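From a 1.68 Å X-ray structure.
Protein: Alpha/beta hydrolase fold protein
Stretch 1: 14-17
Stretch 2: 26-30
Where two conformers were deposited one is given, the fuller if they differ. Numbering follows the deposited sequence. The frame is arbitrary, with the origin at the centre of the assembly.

Stretch 1 (14-17) SVQT
Stretch 2 (26-30) DCVIV

How does Ser-14 meet the second stretch, before the regular pairing begins? Stretch 2 is extended strand throughout, and Ser-14 (psi -16°) reaches it partly through a water. Its O accepts a hydrogen bond from water 1 at 2.7 Å, and the same water accepts from Ile-29 N at 2.9 Å, so the water bridges two backbones that do not bond directly here. The side chain, chi1 p at 68°, leaves CA sideways to the other stretch and brings Ser-14 OG to 3.6 Å from Val-28 CG1.

What does Val-15 contribute? With phi/psi of -66/133° its CA lies 4.9 Å from the CA of Val-28. Both side chains are t (177° and 179°), and Val-15 CG2 packs against Val-28 CG2 at 3.9 Å, an apolar contact next to the polar pairing. Val-15 CG1 is 3.6 Å from Asp-26 OD2, while Val-15 CA makes a CA-H...O contact of 3.5 Å to Cys-27 O.

Where do the backbones lock together? Gln-16 (-119/141°) and Cys-27 (-156/167°) form the antiparallel hydrogen-bonded pair, their CA atoms 5.4 Å apart. Gln-16 N donates to Cys-27 O at 2.8 Å with a nearly straight angle of 173°, and Cys-27 N returns the bond to Gln-16 O at 2.9 Å and 160°. Gln-16 O also receives a CA-H...O contact from Asp-26 CA at 3.3 Å. The side chains of Gln-16 and Cys-27 share one face of the sheet; Cys-27 is p (65°). Gln-16, in the conformer given, runs m, t, then chi3 of 45°, which takes NE2 to 3.8 Å from Ile-29 CG1 and lets NE2 donate to water 1 at 2.9 Å. That water therefore joins Ser-14, Gln-16 and Ile-29, the last with both chi angles m (-63° and -67°).

How does Thr-17 hold the non-hydrogen-bonded pair with Asp-26? The CA atoms of Thr-17 (-95/127°) and Asp-26 (-90/148°) approach to 4.3 Å, and the two side chains lie on the other face from Gln-16 and Cys-27. No backbone hydrogen bond joins this pair, but Thr-17 OG1 donates to Asp-26 OD1 at 2.7 Å. Both residues are m (chi1 -59° and -79°), and Asp-26 chi2 of 6° sets the carboxylate so that OD1 meets the hydroxyl. Asp-26 is buried while Thr-17 is exposed, and the bond gives OD1 of the carboxylate a donor across the pair.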

# COMPACT_ATOMS: atom_id res chain seq x y z
N SER A 14 3.13 17.19 10.58
CA SER A 14 4.24 16.58 9.79
C SER A 14 4.02 16.50 8.25
O SER A 14 4.97 16.30 7.53
CB SER A 14 4.62 15.20 10.34
OG SER A 14 3.59 14.20 10.14
N VAL A 15 2.81 16.65 7.74
CA VAL A 15 2.60 16.68 6.28
C VAL A 15 3.27 17.92 5.70
O VAL A 15 3.13 19.02 6.27
CB VAL A 15 1.11 16.70 5.91
CG1 VAL A 15 0.94 16.81 4.40
CG2 VAL A 15 0.46 15.43 6.35
N GLN A 16 4.02 17.73 4.62
CA GLN A 16 4.68 18.80 3.86
C GLN A 16 4.16 18.80 2.46
O GLN A 16 3.97 17.72 1.91
CB GLN A 16 6.18 18.52 3.78
CG GLN A 16 6.82 18.38 5.15
CD GLN A 16 8.33 18.49 5.13
OE1 GLN A 16 8.88 19.38 4.47
NE2 GLN A 16 9.01 17.61 5.90
N THR A 17 3.96 19.97 1.87
CA THR A 17 3.61 20.05 0.47
C THR A 17 4.89 20.28 -0.31
O THR A 17 5.67 21.20 0.02
CB THR A 17 2.64 21.20 0.23
OG1 THR A 17 1.47 20.97 1.03
CG2 THR A 17 2.31 21.32 -1.25
N ASP A 26 1.64 16.12 -1.47
CA ASP A 26 1.89 16.10 -0.05
C ASP A 26 2.61 14.82 0.34
O ASP A 26 2.34 13.72 -0.21
CB ASP A 26 0.57 16.23 0.73
CG ASP A 26 0.07 17.65 0.79
OD1 ASP A 26 0.63 18.59 0.15
OD2 ASP A 26 -0.91 17.84 1.55
N CYS A 27 3.44 14.93 1.35
CA CYS A 27 4.13 13.77 1.87
C CYS A 27 4.54 13.95 3.31
O CYS A 27 4.52 15.05 3.83
CB CYS A 27 5.30 13.37 0.97
SG CYS A 27 6.59 14.57 0.92
N VAL A 28 4.94 12.86 3.96
CA VAL A 28 5.53 12.89 5.27
C VAL A 28 6.88 12.25 5.09
O VAL A 28 7.01 11.17 4.50
CB VAL A 28 4.68 12.14 6.32
CG1 VAL A 28 5.32 12.16 7.69
CG2 VAL A 28 3.28 12.72 6.38
N ILE A 29 7.86 12.90 5.68
CA ILE A 29 9.26 12.56 5.58
C ILE A 29 9.64 12.08 6.99
O ILE A 29 9.56 12.86 7.93
CB ILE A 29 10.08 13.84 5.26
CG1 ILE A 29 9.71 14.46 3.89
CG2 ILE A 29 11.56 13.59 5.34
CD1 ILE A 29 10.06 13.64 2.70
N VAL A 30 10.02 10.81 7.13
CA VAL A 30 10.32 10.27 8.43
C VAL A 30 11.48 9.28 8.40
O VAL A 30 11.66 8.56 7.43
CB VAL A 30 9.07 9.61 9.02
CG1 VAL A 30 8.61 8.40 8.23
CG2 VAL A 30 9.31 9.21 10.45
O HOH W 1 7.49 15.47 7.08